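PDB 2QGM: succinoglycan biosynthesis protein, which is probably a hydrolase related to erythromycin esterases, perhaps acting in exopolysaccharide metabolism. Local coordinates for residues N117-N122 with Y253-A258; E199-E204 with E231-L236; I263-T268 with L286-M291; L270-Y275 with I279-Q284. All coordinates share one frame; numbering follows the deposited sequence.

Interaction 1: residues N117-N122 with Y253-A258; sequences NGLKLN and YIWAKA
L119 and W255 mark the nearest passage of the two backbones, their CA atoms 8.7 Å apart, so helix 115-127 and helix 253-269 meet through side chains rather than main chain. This is helix-helix packing beside the edge strand 166-171 of the central mixed sheet. The indole of W255 is long enough to span the gap, and its first bond heads toward the other helix. L119 leaves its helix at a tangent, but with CG beside the backbone N (chi1 -62°) the end of the side chain comes nearer, and CD2 lies 3.7 Å from CE3 of W255, the two side chains sliding past each other in opposite directions. N122, one turn on, crosses the indole at roughly a right angle, its amide plane turned 54° from the ring. This amide is engaged elsewhere: OD1 accepts from the backbone N of F167, and ND2 binds OE1 of Q166, so an asparagine fits here by serving strand and tryptophan together. Around the indole, W292 packs edge-to-face and F297 meets it at a shallow tilt, while I168 and K182 also touch it. Next to the ring fusion, on the benzo ring, N122 ND2 approaches obliquely to 3.6 Å from W255 CZ2.

Interaction 2: residues E199-E204 with E231-L236; sequences EENYKE and ERVARL
V233 meets two residues of the facing helix at once, N201 and Y202, and its two methyl groups divide the work. CG1 stands anti to the backbone N (chi1 -178°) and reaches the phenol end of Y202, 3.3 Å from its OH. CG2 lies over the ring face as a CH-pi contact, 4.2 Å from the centroid and 26° off the normal, and it also touches N201, whose CB is 3.6 Å away. A beta-branched valine suits this place because it offers two methyls close to the helix surface, one for the hydroxyl end and one for the face. The first bond of Y202 sets off to one side, yet the ring end comes up to V233. At the solvent side R232 crosses N201 at about a right angle. Its CD and NE both lie against the asparagine amide, NE 2.7 Å from the atom modelled as N201 ND2; the amide may be turned over, so a hydrogen bond is possible but not decided.

The helices behind these side chains, 195-203 and 220-236, run broadly antiparallel, their short axes at 146° and 9.8 Å apart at closest approach. E197 and V198 extend the same contact a turn earlier. Beyond it, Y202 packs edge-to-face on F180 and touches V183, I184, A260 and I263, so it sits where helices 177-190 and 253-269 pack against the pair.

Interaction 3: residues I263-T268 with L286-M291; sequences IEKFTT and LADHAM
K265 and H289 slide past each other in opposite directions, the lysine methylenes, not its charge, meeting the imidazole obliquely near NE2. CD of K265 comes to 3.5 Å from NE2 of H289, and CE follows slightly farther off. The chain is extended until its last torsion, where chi4 of 63° turns NZ off the line of the chain and toward a water. That water accepts from K265 NZ at 3.0 Å and lies 2.8 Å from H289 NE2, at the edge of the ring and in its plane, so one molecule bridges two polar ends that do not bond directly. The other ring nitrogen, ND1, is hydrogen-bonded to the backbone O of L170, which fixes the rotation of the imidazole; W115 packs against the ring at a tilt.

The two segments belong to successive helices, 253-269 and 276-297, which form a helical hairpin flanking the edge strand 166-171; L286 and A290 also touch that strand at L170. A lysine suits the gap because the CA atoms nearest each other, those of K265 and D288, are 10.0 Å apart. CE of K265 passes 4.1 Å from CB of D288, but the carboxylate turns to R331, and its OD2 stays 5.2 Å from K265 NZ, near enough that the opposite charges probably still attract. On the other flank of the lysine's helix, E264 O accepts from T268 N and from both threonine hydroxyls: OG1 of T267 is tilted from the carbonyl plane, and OG1 of T268 stands well above it.

Interaction 4: residues L270-Y275 with I279-Q284; sequences LLPNDY and IKLHEQ
I279 lies against Y275 from its CB outward. CB itself sits 3.6 Å from the Y275 carbonyl O. CG1, anti to the carbonyl carbon of its own residue (chi1 -60°), approaches that same O to 3.1 Å and stands over one face of the tyrosine ring, 3.6 Å from its centroid, as a CH-pi contact. The tip, CD1, carries on to the phenol end, 3.4 Å from CZ, with OH close by. An isoleucine fits because its CG1-CD1 arm can lie over the ring face and reach the phenol end. The backbones are also tied: I279 N donates to Y275 O at 3.0 Å. The tyrosine hydroxyl binds the backbone O of L319, which probably holds the ring against the isoleucine. Farther back in the loop, P272 CG rests on L281 CD1 at 4.3 Å, a rigid residue where the chain has left the preceding helix. The i+4 to i backbone bond is that of an alpha-helix's first turn, here opening helix 276-297 where the loop closes a helical hairpin with helix 253-269.

How the interactions relate
The four contacts trace the helical region on one flank of the mixed sheet. Interaction 2 is mostly buried yet lies farthest from the chain's centre, about 29 Å from it to the centre of the contact, whereas interaction 4 is a surface contact and interactions 1 and 3 are partly buried. Helix 253-269 serves both interaction 1 and interaction 3, and helix 276-297 serves both 3 and 4, so the last two belong to one hairpin, its middle and its bend; they touch where T268 O meets L281 CD1 at 3.6 Å. Interactions 2 and 3 meet through A234 and E264. Chemistry follows place: aromatic and aliphatic packing in 1 and 2, with a polar rim in 2; a water bridge in 3; a backbone bond with a CH-pi contact in 4.

Interaction 1: residues N117-N122 with Y253-A258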
loop_
_atom_site.group_PDB
_atom_site.type_symbol
_atom_site.label_atom_id
_atom_site.label_comp_id
_atom_site.label_asym_id
_atom_site.label_seq_id
_atom_site.Cartn_x
_atom_site.Cartn_y
_atom_site.Cartn_z
ATOM N N ASN A 117 3.231 3.035 -13.412
ATOM C CA ASN A 117 2.160 2.049 -13.566
ATOM C C ASN A 117 0.878 2.695 -13.074
ATOM O O ASN A 117 -0.204 2.452 -13.612
ATOM C CB ASN A 117 2.464 0.807 -12.737
ATOM C CG ASN A 117 3.529 -0.062 -13.375
ATOM O OD1 ASN A 117 4.151 -0.894 -12.714
ATOM N ND2 ASN A 117 3.727 0.110 -14.681
ATOM N N GLY A 118 1.012 3.534 -12.054
ATOM C CA GLY A 118 -0.145 4.225 -11.509
ATOM C C GLY A 118 -0.808 5.116 -12.541
ATOM O O GLY A 118 -2.034 5.148 -12.633
ATOM N N LEU A 119 0.004 5.843 -13.311
ATOM C CA LEU A 119 -0.487 6.742 -14.356
ATOM C C LEU A 119 -1.339 5.962 -15.366
ATOM O O LEU A 119 -2.391 6.431 -15.792
ATOM C CB LEU A 119 0.697 7.407 -15.086
ATOM C CG LEU A 119 1.632 8.315 -14.271
ATOM C CD1 LEU A 119 2.731 8.895 -15.169
ATOM C CD2 LEU A 119 0.830 9.446 -13.640
ATOM N N LYS A 120 -0.881 4.764 -15.730
ATOM C CA LYS A 120 -1.590 3.929 -16.688
ATOM C C LYS A 120 -2.841 3.317 -16.080
ATOM O O LYS A 120 -3.863 3.182 -16.757
ATOM C CB LYS A 120 -0.675 2.819 -17.222
ATOM C CG LYS A 120 0.607 3.323 -17.873
ATOM C CD LYS A 120 1.514 2.170 -18.283
ATOM C CE LYS A 120 2.908 2.654 -18.684
ATOM N NZ LYS A 120 2.867 3.698 -19.746
ATOM N N LEU A 121 -2.769 2.932 -14.811
ATOM C CA LEU A 121 -3.937 2.348 -14.151
ATOM C C LEU A 121 -4.983 3.434 -13.957
ATOM O O LEU A 121 -6.185 3.171 -14.062
ATOM C CB LEU A 121 -3.546 1.731 -12.805
ATOM C CG LEU A 121 -2.922 0.341 -12.969
ATOM C CD1 LEU A 121 -2.111 -0.033 -11.735
ATOM C CD2 LEU A 121 -4.024 -0.669 -13.235
ATOM N N ASN A 122 -4.535 4.656 -13.687
ATOM C CA ASN A 122 -5.492 5.734 -13.497
ATOM C C ASN A 122 -6.165 6.013 -14.831
ATOM O O ASN A 122 -7.370 6.216 -14.888
ATOM C CB ASN A 122 -4.827 7.005 -12.956
ATOM C CG ASN A 122 -5.834 7.961 -12.339
ATOM O OD1 ASN A 122 -6.884 7.537 -11.850
ATOM N ND2 ASN A 122 -5.516 9.252 -12.342
ATOM N N TYR A 253 -1.371 19.762 -15.951
ATOM C CA TYR A 253 -0.258 20.318 -15.190
ATOM C C TYR A 253 -0.002 19.615 -13.859
ATOM O O TYR A 253 1.143 19.326 -13.508
ATOM C CB TYR A 253 -0.486 21.809 -14.937
ATOM C CG TYR A 253 0.466 22.387 -13.916
ATOM C CD1 TYR A 253 0.037 22.692 -12.630
ATOM C CD2 TYR A 253 1.806 22.598 -14.232
ATOM C CE1 TYR A 253 0.925 23.195 -11.674
ATOM C CE2 TYR A 253 2.700 23.099 -13.290
ATOM C CZ TYR A 253 2.253 23.397 -12.010
ATOM O OH TYR A 253 3.138 23.903 -11.084
ATOM N N ILE A 254 -1.069 19.356 -13.112
ATOM C CA ILE A 254 -0.947 18.698 -11.811
ATOM C C ILE A 254 -0.145 17.407 -11.903
ATOM O O ILE A 254 0.794 17.196 -11.137
ATOM C CB ILE A 254 -2.324 18.342 -11.220
ATOM C CG1 ILE A 254 -3.145 19.619 -11.002
ATOM C CG2 ILE A 254 -2.146 17.606 -9.898
ATOM C CD1 ILE A 254 -2.529 20.569 -10.004
ATOM N N TRP A 255 -0.512 16.541 -12.841
ATOM C CA TRP A 255 0.186 15.270 -12.970
ATOM C C TRP A 255 1.586 15.400 -13.551
ATOM O O TRP A 255 2.451 14.585 -13.254
ATOM C CB TRP A 255 -0.644 14.280 -13.792
ATOM C CG TRP A 255 -1.811 13.718 -13.038
ATOM C CD1 TRP A 255 -3.127 14.071 -13.176
ATOM C CD2 TRP A 255 -1.772 12.727 -11.996
ATOM N NE1 TRP A 255 -3.903 13.363 -12.284
ATOM C CE2 TRP A 255 -3.097 12.531 -11.552
ATOM C CE3 TRP A 255 -0.744 11.986 -11.400
ATOM C CZ2 TRP A 255 -3.426 11.628 -10.536
ATOM C CZ3 TRP A 255 -1.065 11.083 -10.382
ATOM C CH2 TRP A 255 -2.402 10.912 -9.963
ATOM N N ALA A 256 1.818 16.418 -14.373
ATOM C CA ALA A 256 3.148 16.621 -14.944
ATOM C C ALA A 256 4.092 17.062 -13.825
ATOM O O ALA A 256 5.211 16.551 -13.703
ATOM C CB ALA A 256 3.101 17.674 -16.039
ATOM N N LYS A 257 3.643 18.016 -13.013
ATOM C CA LYS A 257 4.448 18.499 -11.897
ATOM C C LYS A 257 4.741 17.352 -10.927
ATOM O O LYS A 257 5.876 17.175 -10.473
ATOM C CB LYS A 257 3.711 19.619 -11.151
ATOM C CG LYS A 257 4.403 20.081 -9.869
ATOM C CD LYS A 257 3.602 21.178 -9.151
ATOM C CE LYS A 257 4.363 21.688 -7.927
ATOM N NZ LYS A 257 3.658 22.797 -7.214
ATOM N N ALA A 258 3.713 16.568 -10.620
ATOM C CA ALA A 258 3.847 15.447 -9.690
ATOM C C ALA A 258 4.826 14.404 -10.197
ATOM O O ALA A 258 5.606 13.853 -9.422
ATOM C CB ALA A 258 2.488 14.804 -9.444
#

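Interaction 2: residues E199-E204 with E231-L236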
loop_
_atom_site.group_PDB
_atom_site.type_symbol
_atom_site.label_atom_id
_atom_site.label_comp_id
_atom_site.label_asym_id
_atom_site.label_seq_id
_atom_site.Cartn_x
_atom_site.Cartn_y
_atom_site.Cartn_z
ATOM N N GLU A 199 14.145 18.227 -22.122
ATOM C CA GLU A 199 14.563 17.017 -22.823
ATOM C C GLU A 199 16.042 16.726 -22.601
ATOM O O GLU A 199 16.448 15.571 -22.481
ATOM C CB GLU A 199 14.269 17.139 -24.316
ATOM C CG GLU A 199 12.779 17.132 -24.616
ATOM C CD GLU A 199 12.489 17.060 -26.094
ATOM O OE1 GLU A 199 12.761 18.055 -26.810
ATOM O OE2 GLU A 199 11.977 16.010 -26.540
ATOM N N GLU A 200 16.843 17.784 -22.542
ATOM C CA GLU A 200 18.274 17.636 -22.317
ATOM C C GLU A 200 18.519 17.047 -20.930
ATOM O O GLU A 200 19.338 16.145 -20.765
ATOM C CB GLU A 200 18.974 18.991 -22.424
ATOM C CG GLU A 200 20.457 18.935 -22.109
ATOM C CD GLU A 200 21.242 18.159 -23.146
ATOM O OE1 GLU A 200 21.345 18.645 -24.291
ATOM O OE2 GLU A 200 21.734 17.057 -22.822
ATOM N N ASN A 201 17.806 17.553 -19.930
ATOM C CA ASN A 201 17.982 17.059 -18.570
ATOM C C ASN A 201 17.530 15.626 -18.341
ATOM O O ASN A 201 18.035 14.964 -17.440
ATOM C CB ASN A 201 17.269 17.968 -17.569
ATOM C CG ASN A 201 18.042 19.235 -17.287
ATOM O OD1 ASN A 201 17.773 20.288 -17.866
ATOM N ND2 ASN A 201 19.030 19.134 -16.407
ATOM N N TYR A 202 16.586 15.150 -19.151
ATOM C CA TYR A 202 16.059 13.785 -19.014
ATOM C C TYR A 202 16.612 12.726 -19.967
ATOM O O TYR A 202 16.459 11.530 -19.704
ATOM C CB TYR A 202 14.542 13.763 -19.195
ATOM C CG TYR A 202 13.713 14.322 -18.059
ATOM C CD1 TYR A 202 14.226 14.452 -16.765
ATOM C CD2 TYR A 202 12.385 14.666 -18.274
ATOM C CE1 TYR A 202 13.419 14.911 -15.713
ATOM C CE2 TYR A 202 11.576 15.119 -17.243
ATOM C CZ TYR A 202 12.093 15.239 -15.968
ATOM O OH TYR A 202 11.249 15.669 -14.970
ATOM N N LYS A 203 17.238 13.147 -21.063
ATOM C CA LYS A 203 17.748 12.205 -22.060
ATOM C C LYS A 203 18.555 11.013 -21.548
ATOM O O LYS A 203 18.183 9.868 -21.787
ATOM C CB LYS A 203 18.567 12.943 -23.133
ATOM C CG LYS A 203 18.985 12.050 -24.305
ATOM C CD LYS A 203 19.762 12.811 -25.378
ATOM C CE LYS A 203 20.197 11.876 -26.503
ATOM N NZ LYS A 203 20.994 12.563 -27.563
ATOM N N GLU A 204 19.665 11.270 -20.866
ATOM C CA GLU A 204 20.501 10.183 -20.365
ATOM C C GLU A 204 19.861 9.470 -19.179
ATOM O O GLU A 204 19.821 8.245 -19.130
ATOM C CB GLU A 204 21.884 10.723 -19.983
ATOM C CG GLU A 204 22.689 11.216 -21.177
ATOM C CD GLU A 204 23.130 10.081 -22.085
ATOM O OE1 GLU A 204 23.953 9.250 -21.641
ATOM O OE2 GLU A 204 22.660 10.021 -23.243
ATOM N N GLU A 231 16.161 17.606 -10.348
ATOM C CA GLU A 231 15.746 18.692 -9.477
ATOM C C GLU A 231 15.503 19.946 -10.316
ATOM O O GLU A 231 14.582 20.713 -10.042
ATOM C CB GLU A 231 16.826 18.943 -8.420
ATOM C CG GLU A 231 16.573 20.149 -7.531
ATOM C CD GLU A 231 17.438 20.148 -6.287
ATOM O OE1 GLU A 231 18.542 19.563 -6.324
ATOM O OE2 GLU A 231 17.012 20.739 -5.271
ATOM N N ARG A 232 16.328 20.122 -11.348
ATOM C CA ARG A 232 16.246 21.269 -12.249
ATOM C C ARG A 232 14.883 21.333 -12.933
ATOM O O ARG A 232 14.221 22.369 -12.927
ATOM C CB ARG A 232 17.345 21.176 -13.312
ATOM C CG ARG A 232 17.505 22.434 -14.157
ATOM C CD ARG A 232 18.405 22.180 -15.361
ATOM N NE ARG A 232 19.561 21.353 -15.022
ATOM C CZ ARG A 232 20.501 21.690 -14.146
ATOM N NH1 ARG A 232 20.437 22.849 -13.509
ATOM N NH2 ARG A 232 21.501 20.857 -13.892
ATOM N N VAL A 233 14.463 20.220 -13.519
ATOM C CA VAL A 233 13.173 20.172 -14.197
ATOM C C VAL A 233 11.994 20.348 -13.241
ATOM O O VAL A 233 11.018 21.012 -13.581
ATOM C CB VAL A 233 12.992 18.852 -14.961
ATOM C CG1 VAL A 233 11.661 18.863 -15.704
ATOM C CG2 VAL A 233 14.143 18.659 -15.930
ATOM N N ALA A 234 12.077 19.755 -12.053
ATOM C CA ALA A 234 10.992 19.883 -11.081
ATOM C C ALA A 234 10.836 21.356 -10.718
ATOM O O ALA A 234 9.721 21.853 -10.594
ATOM C CB ALA A 234 11.283 19.051 -9.830
ATOM N N ARG A 235 11.960 22.050 -10.554
ATOM C CA ARG A 235 11.938 23.470 -10.221
ATOM C C ARG A 235 11.215 24.242 -11.314
ATOM O O ARG A 235 10.349 25.075 -11.042
ATOM C CB ARG A 235 13.365 24.009 -10.095
ATOM C CG ARG A 235 14.152 23.465 -8.915
ATOM C CD ARG A 235 13.679 24.081 -7.602
ATOM N NE ARG A 235 14.480 23.628 -6.467
ATOM C CZ ARG A 235 14.307 24.040 -5.215
ATOM N NH1 ARG A 235 13.359 24.921 -4.929
ATOM N NH2 ARG A 235 15.084 23.569 -4.245
ATOM N N LEU A 236 11.581 23.948 -12.555
ATOM C CA LEU A 236 11.008 24.606 -13.725
ATOM C C LEU A 236 9.495 24.459 -13.815
ATOM O O LEU A 236 8.822 25.282 -14.432
ATOM C CB LEU A 236 11.644 24.032 -14.995
ATOM C CG LEU A 236 13.140 24.270 -15.211
ATOM C CD1 LEU A 236 13.643 23.328 -16.290
ATOM C CD2 LEU A 236 13.393 25.721 -15.595
#

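Interaction 3: residues I263-T268 with L286-M291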
loop_
_atom_site.group_PDB
_atom_site.type_symbol
_atom_site.label_atom_id
_atom_site.label_comp_id
_atom_site.label_asym_id
_atom_site.label_seq_id
_atom_site.Cartn_x
_atom_site.Cartn_y
_atom_site.Cartn_z
ATOM N N ILE A 263 10.317 11.852 -10.264
ATOM C CA ILE A 263 11.598 11.592 -10.893
ATOM C C ILE A 263 12.709 12.151 -9.996
ATOM O O ILE A 263 13.753 11.519 -9.826
ATOM C CB ILE A 263 11.632 12.217 -12.298
ATOM C CG1 ILE A 263 10.656 11.444 -13.198
ATOM C CG2 ILE A 263 13.049 12.192 -12.862
ATOM C CD1 ILE A 263 10.355 12.090 -14.537
ATOM N N GLU A 264 12.478 13.323 -9.406
ATOM C CA GLU A 264 13.468 13.905 -8.502
ATOM C C GLU A 264 13.613 12.986 -7.291
ATOM O O GLU A 264 14.726 12.667 -6.871
ATOM C CB GLU A 264 13.041 15.295 -8.024
ATOM C CG GLU A 264 14.082 15.972 -7.130
ATOM C CD GLU A 264 13.601 17.292 -6.557
ATOM O OE1 GLU A 264 12.966 18.058 -7.305
ATOM O OE2 GLU A 264 13.867 17.571 -5.369
ATOM N N LYS A 265 12.484 12.555 -6.730
ATOM C CA LYS A 265 12.502 11.660 -5.575
ATOM C C LYS A 265 13.316 10.402 -5.867
ATOM O O LYS A 265 14.133 9.984 -5.057
ATOM C CB LYS A 265 11.072 11.252 -5.182
ATOM C CG LYS A 265 10.230 12.366 -4.577
ATOM C CD LYS A 265 8.859 11.839 -4.162
ATOM C CE LYS A 265 8.005 12.905 -3.487
ATOM N NZ LYS A 265 7.692 14.047 -4.378
ATOM N N PHE A 266 13.092 9.802 -7.031
ATOM C CA PHE A 266 13.813 8.593 -7.410
ATOM C C PHE A 266 15.338 8.800 -7.416
ATOM O O PHE A 266 16.083 7.990 -6.865
ATOM C CB PHE A 266 13.311 8.113 -8.783
ATOM C CG PHE A 266 13.955 6.840 -9.266
ATOM C CD1 PHE A 266 15.136 6.870 -10.003
ATOM C CD2 PHE A 266 13.361 5.604 -9.004
ATOM C CE1 PHE A 266 15.716 5.685 -10.479
ATOM C CE2 PHE A 266 13.932 4.423 -9.471
ATOM C CZ PHE A 266 15.112 4.464 -10.213
ATOM N N THR A 267 15.795 9.891 -8.024
ATOM C CA THR A 267 17.229 10.183 -8.097
ATOM C C THR A 267 17.817 10.599 -6.749
ATOM O O THR A 267 19.028 10.498 -6.532
ATOM C CB THR A 267 17.515 11.301 -9.126
ATOM O OG1 THR A 267 16.885 12.516 -8.705
ATOM C CG2 THR A 267 16.990 10.903 -10.502
ATOM N N THR A 268 16.962 11.069 -5.846
ATOM C CA THR A 268 17.407 11.500 -4.519
ATOM C C THR A 268 17.506 10.298 -3.583
ATOM O O THR A 268 18.432 10.186 -2.779
ATOM C CB THR A 268 16.430 12.530 -3.908
ATOM O OG1 THR A 268 16.329 13.662 -4.779
ATOM C CG2 THR A 268 16.919 12.985 -2.538
ATOM N N LEU A 286 6.863 7.308 -0.031
ATOM C CA LEU A 286 5.572 6.634 -0.132
ATOM C C LEU A 286 4.557 7.519 0.585
ATOM O O LEU A 286 3.471 7.787 0.068
ATOM C CB LEU A 286 5.602 5.268 0.548
ATOM C CG LEU A 286 6.354 4.148 -0.170
ATOM C CD1 LEU A 286 6.242 2.870 0.662
ATOM C CD2 LEU A 286 5.760 3.925 -1.569
ATOM N N ALA A 287 4.930 7.964 1.784
ATOM C CA ALA A 287 4.079 8.825 2.593
ATOM C C ALA A 287 3.801 10.143 1.892
ATOM O O ALA A 287 2.662 10.616 1.876
ATOM C CB ALA A 287 4.723 9.078 3.950
ATOM N N ASP A 288 4.839 10.745 1.316
ATOM C CA ASP A 288 4.671 12.013 0.616
ATOM C C ASP A 288 3.648 11.865 -0.504
ATOM O O ASP A 288 2.762 12.699 -0.663
ATOM C CB ASP A 288 5.996 12.487 0.008
ATOM C CG ASP A 288 7.001 12.939 1.052
ATOM O OD1 ASP A 288 6.605 13.229 2.206
ATOM O OD2 ASP A 288 8.194 13.011 0.700
ATOM N N HIS A 289 3.772 10.800 -1.284
ATOM C CA HIS A 289 2.835 10.598 -2.379
ATOM C C HIS A 289 1.401 10.424 -1.892
ATOM O O HIS A 289 0.472 10.962 -2.496
ATOM C CB HIS A 289 3.269 9.411 -3.235
ATOM C CG HIS A 289 4.371 9.745 -4.193
ATOM N ND1 HIS A 289 5.207 8.791 -4.732
ATOM C CD2 HIS A 289 4.764 10.930 -4.720
ATOM C CE1 HIS A 289 6.067 9.372 -5.549
ATOM N NE2 HIS A 289 5.821 10.670 -5.562
ATOM N N ALA A 290 1.218 9.698 -0.795
ATOM C CA ALA A 290 -0.124 9.493 -0.255
ATOM C C ALA A 290 -0.750 10.828 0.156
ATOM O O ALA A 290 -1.923 11.093 -0.129
ATOM C CB ALA A 290 -0.064 8.561 0.929
HETATM N N MSE A 291 0.038 11.663 0.829
HETATM C CA MSE A 291 -0.431 12.969 1.267
HETATM C C MSE A 291 -0.589 13.922 0.096
HETATM O O MSE A 291 -1.451 14.794 0.120
HETATM C CB MSE A 291 0.516 13.532 2.331
HETATM C CG MSE A 291 0.359 12.761 3.638
HETATM SE SE MSE A 291 1.446 13.348 5.124
HETATM C CE MSE A 291 0.744 15.143 5.323
HETATM O O HOH W 1 5.850 13.241 -6.662
#

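Interaction 4: residues L270-Y275 with I279-Q284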
loop_
_atom_site.group_PDB
_atom_site.type_symbol
_atom_site.label_atom_id
_atom_site.label_comp_id
_atom_site.label_asym_id
_atom_site.label_seq_id
_atom_site.Cartn_x
_atom_site.Cartn_y
_atom_site.Cartn_z
ATOM N N LEU A 270 18.113 7.205 -4.380
ATOM C CA LEU A 270 19.215 6.322 -4.746
ATOM C C LEU A 270 20.577 6.987 -4.818
ATOM O O LEU A 270 21.516 6.422 -5.380
ATOM C CB LEU A 270 18.904 5.631 -6.077
ATOM C CG LEU A 270 17.654 4.740 -6.059
ATOM C CD1 LEU A 270 17.432 4.148 -7.449
ATOM C CD2 LEU A 270 17.805 3.633 -5.023
ATOM N N LEU A 271 20.686 8.180 -4.243
ATOM C CA LEU A 271 21.952 8.898 -4.227
ATOM C C LEU A 271 22.894 8.221 -3.225
ATOM O O LEU A 271 24.058 7.958 -3.537
ATOM C CB LEU A 271 21.718 10.362 -3.838
ATOM C CG LEU A 271 22.907 11.317 -3.913
ATOM C CD1 LEU A 271 23.444 11.349 -5.336
ATOM C CD2 LEU A 271 22.474 12.711 -3.475
ATOM N N PRO A 272 22.400 7.921 -2.008
ATOM C CA PRO A 272 23.265 7.272 -1.020
ATOM C C PRO A 272 23.773 5.923 -1.524
ATOM O O PRO A 272 23.282 5.396 -2.526
ATOM C CB PRO A 272 22.357 7.122 0.198
ATOM C CG PRO A 272 21.417 8.269 0.066
ATOM C CD PRO A 272 21.090 8.245 -1.412
ATOM N N ASN A 273 24.752 5.361 -0.824
ATOM C CA ASN A 273 25.306 4.076 -1.223
ATOM C C ASN A 273 25.110 3.019 -0.131
ATOM O O ASN A 273 25.547 1.877 -0.278
ATOM C CB ASN A 273 26.791 4.234 -1.568
ATOM C CG ASN A 273 27.316 3.096 -2.426
ATOM O OD1 ASN A 273 27.610 2.009 -1.927
ATOM N ND2 ASN A 273 27.425 3.338 -3.730
ATOM N N ASP A 274 24.439 3.397 0.956
ATOM C CA ASP A 274 24.187 2.461 2.049
ATOM C C ASP A 274 22.805 1.828 1.906
ATOM O O ASP A 274 22.256 1.795 0.810
ATOM C CB ASP A 274 24.320 3.167 3.407
ATOM C CG ASP A 274 23.302 4.269 3.594
ATOM O OD1 ASP A 274 23.196 4.784 4.724
ATOM O OD2 ASP A 274 22.609 4.626 2.611
ATOM N N TYR A 275 22.240 1.332 3.005
ATOM C CA TYR A 275 20.921 0.697 2.953
ATOM C C TYR A 275 19.852 1.398 3.792
ATOM O O TYR A 275 18.761 1.695 3.300
ATOM C CB TYR A 275 21.022 -0.763 3.390
ATOM C CG TYR A 275 19.713 -1.520 3.312
ATOM C CD1 TYR A 275 19.243 -2.020 2.101
ATOM C CD2 TYR A 275 18.945 -1.741 4.455
ATOM C CE1 TYR A 275 18.042 -2.726 2.028
ATOM C CE2 TYR A 275 17.745 -2.443 4.395
ATOM C CZ TYR A 275 17.298 -2.934 3.176
ATOM O OH TYR A 275 16.110 -3.633 3.114
ATOM N N ILE A 279 16.281 3.170 2.402
ATOM C CA ILE A 279 15.002 2.658 2.883
ATOM C C ILE A 279 14.208 3.784 3.519
ATOM O O ILE A 279 13.004 3.899 3.313
ATOM C CB ILE A 279 15.194 1.557 3.942
ATOM C CG1 ILE A 279 15.970 0.386 3.339
ATOM C CG2 ILE A 279 13.840 1.093 4.471
ATOM C CD1 ILE A 279 15.230 -0.344 2.230
ATOM N N LYS A 280 14.880 4.618 4.303
ATOM C CA LYS A 280 14.188 5.722 4.953
ATOM C C LYS A 280 13.609 6.686 3.914
ATOM O O LYS A 280 12.472 7.118 4.037
ATOM C CB LYS A 280 15.135 6.474 5.886
ATOM C CG LYS A 280 14.453 7.586 6.664
ATOM C CD LYS A 280 15.469 8.416 7.428
ATOM C CE LYS A 280 14.779 9.373 8.381
ATOM N NZ LYS A 280 14.044 8.635 9.447
ATOM N N LEU A 281 14.391 7.021 2.893
ATOM C CA LEU A 281 13.899 7.923 1.857
ATOM C C LEU A 281 12.744 7.275 1.102
ATOM O O LEU A 281 11.734 7.918 0.815
ATOM C CB LEU A 281 15.023 8.305 0.888
ATOM C CG LEU A 281 16.068 9.295 1.421
ATOM C CD1 LEU A 281 17.256 9.329 0.479
ATOM C CD2 LEU A 281 15.464 10.692 1.576
ATOM N N HIS A 282 12.883 5.994 0.784
ATOM C CA HIS A 282 11.824 5.292 0.076
ATOM C C HIS A 282 10.493 5.374 0.828
ATOM O O HIS A 282 9.454 5.682 0.230
ATOM C CB HIS A 282 12.207 3.826 -0.133
ATOM C CG HIS A 282 11.123 3.009 -0.770
ATOM N ND1 HIS A 282 10.215 2.281 -0.035
ATOM C CD2 HIS A 282 10.796 2.828 -2.071
ATOM C CE1 HIS A 282 9.372 1.679 -0.860
ATOM N NE2 HIS A 282 9.702 1.994 -2.097
ATOM N N GLU A 283 10.522 5.101 2.133
ATOM C CA GLU A 283 9.294 5.138 2.939
ATOM C C GLU A 283 8.767 6.567 3.060
ATOM O O GLU A 283 7.555 6.805 3.053
ATOM C CB GLU A 283 9.552 4.533 4.325
ATOM C CG GLU A 283 9.986 3.066 4.299
ATOM C CD GLU A 283 9.021 2.164 3.531
ATOM O OE1 GLU A 283 7.852 2.014 3.953
ATOM O OE2 GLU A 283 9.439 1.602 2.501
ATOM N N GLN A 284 9.690 7.513 3.166
ATOM C CA GLN A 284 9.356 8.922 3.260
ATOM C C GLN A 284 8.529 9.304 2.019
ATOM O O GLN A 284 7.465 9.912 2.131
ATOM C CB GLN A 284 10.658 9.720 3.309
ATOM C CG GLN A 284 10.583 11.146 3.792
ATOM C CD GLN A 284 11.976 11.664 4.112
ATOM O OE1 GLN A 284 12.697 11.061 4.913
ATOM N NE2 GLN A 284 12.366 12.772 3.484
#